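Local structure of LP15968p (Drosophila melanogaster, 3MN8) at residues 105-115 against 139-148. The protein is a zinc metallocarboxypeptidase that removes C-terminal arginine or lysine from peptides and proteins, here represented by its first catalytic domain and the transthyretin-like domain behind it. Residues are numbered along the deposited sequence; the frame is centred on the assembly and turned at random.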
loop_
_atom_site.group_PDB
_atom_site.type_symbol
_atom_site.label_atom_id
_atom_site.label_comp_id
_atom_site.label_asym_id
_atom_site.label_seq_id
_atom_site.Cartn_x
_atom_site.Cartn_y
_atom_site.Cartn_z
ATOM N N THR A 105 8.292 14.011 -3.617
ATOM C CA THR A 105 7.020 14.721 -3.552
ATOM C C THR A 105 5.930 14.311 -4.555
ATOM O O THR A 105 4.754 14.531 -4.301
ATOM C CB THR A 105 7.290 16.235 -3.713
ATOM O OG1 THR A 105 7.966 16.475 -4.959
ATOM C CG2 THR A 105 8.180 16.734 -2.578
ATOM N N VAL A 106 6.305 13.740 -5.699
ATOM C CA VAL A 106 5.317 13.429 -6.740
ATOM C C VAL A 106 4.173 12.534 -6.210
ATOM O O VAL A 106 2.989 12.833 -6.396
ATOM C CB VAL A 106 5.981 12.795 -7.997
ATOM C CG1 VAL A 106 4.941 12.478 -9.080
ATOM C CG2 VAL A 106 7.074 13.706 -8.544
ATOM N N GLY A 107 4.530 11.441 -5.537
ATOM C CA GLY A 107 3.544 10.541 -4.959
ATOM C C GLY A 107 2.523 11.305 -4.141
ATOM O O GLY A 107 1.312 11.048 -4.217
ATOM N N ARG A 108 3.025 12.249 -3.349
ATOM C CA ARG A 108 2.175 13.146 -2.575
ATOM C C ARG A 108 1.041 13.663 -3.439
ATOM O O ARG A 108 -0.132 13.419 -3.151
ATOM C CB ARG A 108 2.979 14.327 -2.014
ATOM C CG ARG A 108 2.107 15.505 -1.650
ATOM C CD ARG A 108 2.890 16.731 -1.197
ATOM N NE ARG A 108 3.191 16.672 0.226
ATOM C CZ ARG A 108 2.661 17.430 1.186
ATOM N NH1 ARG A 108 1.769 18.379 0.928
ATOM N NH2 ARG A 108 3.057 17.226 2.434
ATOM N N GLN A 109 1.393 14.364 -4.509
ATOM C CA GLN A 109 0.382 14.989 -5.363
ATOM C C GLN A 109 -0.476 13.977 -6.104
ATOM O O GLN A 109 -1.677 14.217 -6.305
ATOM C CB GLN A 109 1.004 15.978 -6.351
ATOM C CG GLN A 109 1.111 17.383 -5.808
ATOM C CD GLN A 109 -0.188 17.852 -5.204
ATOM O OE1 GLN A 109 -0.257 18.169 -4.014
ATOM N NE2 GLN A 109 -1.232 17.895 -6.019
ATOM N N LEU A 110 0.125 12.852 -6.500
ATOM C CA LEU A 110 -0.631 11.798 -7.178
ATOM C C LEU A 110 -1.771 11.240 -6.317
ATOM O O LEU A 110 -2.845 10.889 -6.830
ATOM C CB LEU A 110 0.283 10.661 -7.623
ATOM C CG LEU A 110 1.216 10.977 -8.796
ATOM C CD1 LEU A 110 1.963 9.725 -9.194
ATOM C CD2 LEU A 110 0.450 11.500 -9.978
ATOM N N LEU A 111 -1.541 11.157 -5.010
ATOM C CA LEU A 111 -2.566 10.649 -4.116
ATOM C C LEU A 111 -3.634 11.699 -3.901
ATOM O O LEU A 111 -4.806 11.379 -3.733
ATOM C CB LEU A 111 -1.966 10.222 -2.783
ATOM C CG LEU A 111 -1.202 8.903 -2.839
ATOM C CD1 LEU A 111 -0.726 8.485 -1.453
ATOM C CD2 LEU A 111 -2.117 7.851 -3.445
ATOM N N VAL A 112 -3.230 12.961 -3.905
ATOM C CA VAL A 112 -4.186 14.043 -3.788
ATOM C C VAL A 112 -5.091 14.006 -5.005
ATOM O O VAL A 112 -6.315 14.088 -4.888
ATOM C CB VAL A 112 -3.468 15.388 -3.693
ATOM C CG1 VAL A 112 -4.400 16.515 -4.085
ATOM C CG2 VAL A 112 -2.922 15.583 -2.273
ATOM N N TYR A 113 -4.477 13.854 -6.175
ATOM C CA TYR A 113 -5.209 13.646 -7.426
ATOM C C TYR A 113 -6.150 12.422 -7.413
ATOM O O TYR A 113 -7.303 12.508 -7.828
ATOM C CB TYR A 113 -4.218 13.509 -8.586
ATOM C CG TYR A 113 -3.466 14.780 -8.928
ATOM C CD1 TYR A 113 -2.266 14.733 -9.639
ATOM C CD2 TYR A 113 -3.957 16.028 -8.553
ATOM C CE1 TYR A 113 -1.575 15.896 -9.964
ATOM C CE2 TYR A 113 -3.275 17.195 -8.874
ATOM C CZ TYR A 113 -2.085 17.119 -9.574
ATOM O OH TYR A 113 -1.406 18.269 -9.887
ATOM N N MET A 114 -5.652 11.279 -6.955
ATOM C CA MET A 114 -6.476 10.077 -6.903
ATOM C C MET A 114 -7.766 10.302 -6.101
ATOM O O MET A 114 -8.851 10.020 -6.588
ATOM C CB MET A 114 -5.672 8.892 -6.343
ATOM C CG MET A 114 -6.465 7.574 -6.224
ATOM S SD MET A 114 -7.048 6.880 -7.804
ATOM C CE MET A 114 -5.481 6.801 -8.673
ATOM N N ALA A 115 -7.634 10.821 -4.883
ATOM C CA ALA A 115 -8.769 11.096 -4.008
ATOM C C ALA A 115 -9.888 11.790 -4.768
ATOM O O ALA A 115 -11.006 11.282 -4.864
ATOM C CB ALA A 115 -8.322 11.967 -2.828
ATOM N N LEU A 139 -6.081 6.702 1.578
ATOM C CA LEU A 139 -5.048 7.503 0.928
ATOM C C LEU A 139 -4.323 8.427 1.915
ATOM O O LEU A 139 -4.941 9.266 2.593
ATOM C CB LEU A 139 -5.644 8.317 -0.223
ATOM C CG LEU A 139 -6.511 7.562 -1.236
ATOM C CD1 LEU A 139 -7.004 8.514 -2.331
ATOM C CD2 LEU A 139 -5.735 6.384 -1.827
ATOM N N VAL A 140 -3.004 8.255 1.987
ATOM C CA VAL A 140 -2.145 9.069 2.833
ATOM C C VAL A 140 -1.115 9.802 1.959
ATOM O O VAL A 140 0.009 9.316 1.754
ATOM C CB VAL A 140 -1.413 8.198 3.882
ATOM C CG1 VAL A 140 -0.699 9.071 4.919
ATOM C CG2 VAL A 140 -2.388 7.237 4.560
ATOM N N PRO A 141 -1.500 10.972 1.427
ATOM C CA PRO A 141 -0.635 11.800 0.573
ATOM C C PRO A 141 0.746 12.083 1.180
ATOM O O PRO A 141 1.745 12.076 0.460
ATOM C CB PRO A 141 -1.435 13.103 0.432
ATOM C CG PRO A 141 -2.837 12.685 0.579
ATOM C CD PRO A 141 -2.841 11.563 1.581
ATOM N N THR A 142 0.802 12.353 2.481
ATOM C CA THR A 142 2.084 12.529 3.157
ATOM C C THR A 142 2.135 11.827 4.503
ATOM O O THR A 142 1.123 11.686 5.207
ATOM C CB THR A 142 2.470 14.008 3.372
ATOM O OG1 THR A 142 3.740 14.062 4.033
ATOM C CG2 THR A 142 1.460 14.709 4.249
ATOM N N MET A 143 3.346 11.409 4.846
ATOM C CA MET A 143 3.637 10.694 6.078
ATOM C C MET A 143 4.770 11.465 6.771
ATOM O O MET A 143 5.211 11.115 7.870
ATOM C CB MET A 143 4.052 9.268 5.722
ATOM C CG MET A 143 4.211 8.335 6.878
ATOM S SD MET A 143 5.013 6.809 6.348
ATOM C CE MET A 143 5.928 6.413 7.841
ATOM N N ASN A 144 5.229 12.529 6.115
ATOM C CA ASN A 144 6.287 13.363 6.655
ATOM C C ASN A 144 6.101 14.845 6.302
ATOM O O ASN A 144 6.822 15.395 5.457
ATOM C CB ASN A 144 7.643 12.864 6.181
ATOM C CG ASN A 144 8.788 13.606 6.831
ATOM O OD1 ASN A 144 8.584 14.400 7.757
ATOM N ND2 ASN A 144 10.001 13.353 6.353
ATOM N N PRO A 145 5.126 15.494 6.964
ATOM C CA PRO A 145 4.816 16.917 6.770
ATOM C C PRO A 145 6.002 17.805 7.145
ATOM O O PRO A 145 6.305 18.789 6.466
ATOM C CB PRO A 145 3.661 17.173 7.755
ATOM C CG PRO A 145 3.230 15.832 8.255
ATOM C CD PRO A 145 4.365 14.893 8.076
ATOM N N ASP A 146 6.650 17.458 8.248
ATOM C CA ASP A 146 7.738 18.249 8.770
ATOM C C ASP A 146 8.886 18.144 7.787
ATOM O O ASP A 146 9.593 19.123 7.521
ATOM C CB ASP A 146 8.147 17.749 10.166
ATOM C CG ASP A 146 7.083 18.029 11.232
ATOM O OD1 ASP A 146 5.943 18.395 10.876
ATOM O OD2 ASP A 146 7.384 17.886 12.432
ATOM N N GLY A 147 9.056 16.946 7.240
ATOM C CA GLY A 147 10.108 16.697 6.273
ATOM C C GLY A 147 9.841 17.492 5.021
ATOM O O GLY A 147 10.743 18.117 4.455
ATOM N N TYR A 148 8.580 17.476 4.608
ATOM C CA TYR A 148 8.144 18.189 3.416
ATOM C C TYR A 148 8.368 19.688 3.566
ATOM O O TYR A 148 9.091 20.304 2.780
ATOM C CB TYR A 148 6.671 17.903 3.155
ATOM C CG TYR A 148 6.066 18.720 2.036
ATOM C CD1 TYR A 148 6.420 18.491 0.711
ATOM C CD2 TYR A 148 5.123 19.706 2.299
ATOM C CE1 TYR A 148 5.864 19.229 -0.325
ATOM C CE2 TYR A 148 4.557 20.441 1.269
ATOM C CZ TYR A 148 4.938 20.196 -0.040
ATOM O OH TYR A 148 4.388 20.922 -1.066
#
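Arg108 lays its guanidinium flat on the ring of Tyr148, a cation-pi stack in which Arg108 CZ sits 3.5 Å from the centroid of the Tyr148 ring with the two planes only 12° apart. Arg108 NH2 lies toward Tyr148 CG and CD2, while NH1 reaches over CE2. The arginine leaves the helix with CG anti to its N (chi1 159°) and bends at chi3 (-86°), which turns the guanidinium onto the ring. Thr105 CG2 comes to the edge of the same ring, near its plane, at 4.1 Å from Tyr148 CE1. A leucine in place of Tyr148 would probably leave the Arg108 guanidinium without its aromatic platform and freer to turn.

Arg108 NH2 also meets Thr142 CB obliquely; Thr142 OG1 is engaged elsewhere, with Asn99 and with Asn144 N in an ST turn. Asn144 then N-caps helix 145-149, which carries Tyr148.

At the backbone, Arg108 CA makes a CA-H...O contact with Pro141 O (3.2 Å), at the point where the two backbones run nearest each other.

The remaining side-chain contacts are mostly apolar. Pro141 packs its ring against the helix, CB 4.0 Å from Val112 CG2 and CG 4.3 Å from Leu111 CB. Further along, Leu139 CD1 fits against the helix at Met114 and Ala115, 3.7 Å from Ala115 CB and 4.0 Å from Met114 CG, and its CD2 meets Leu111 CD2.

Helix 106-121 thus lies against the C-terminal end of strand 136-140 in the mixed eight-stranded sheet of the alpha/beta M14 carboxypeptidase domain, starting just after His101 and Glu104, two of the three protein ligands of the zinc (the third is His217), with the Thr105 side chain about 10 Å from the zinc ion.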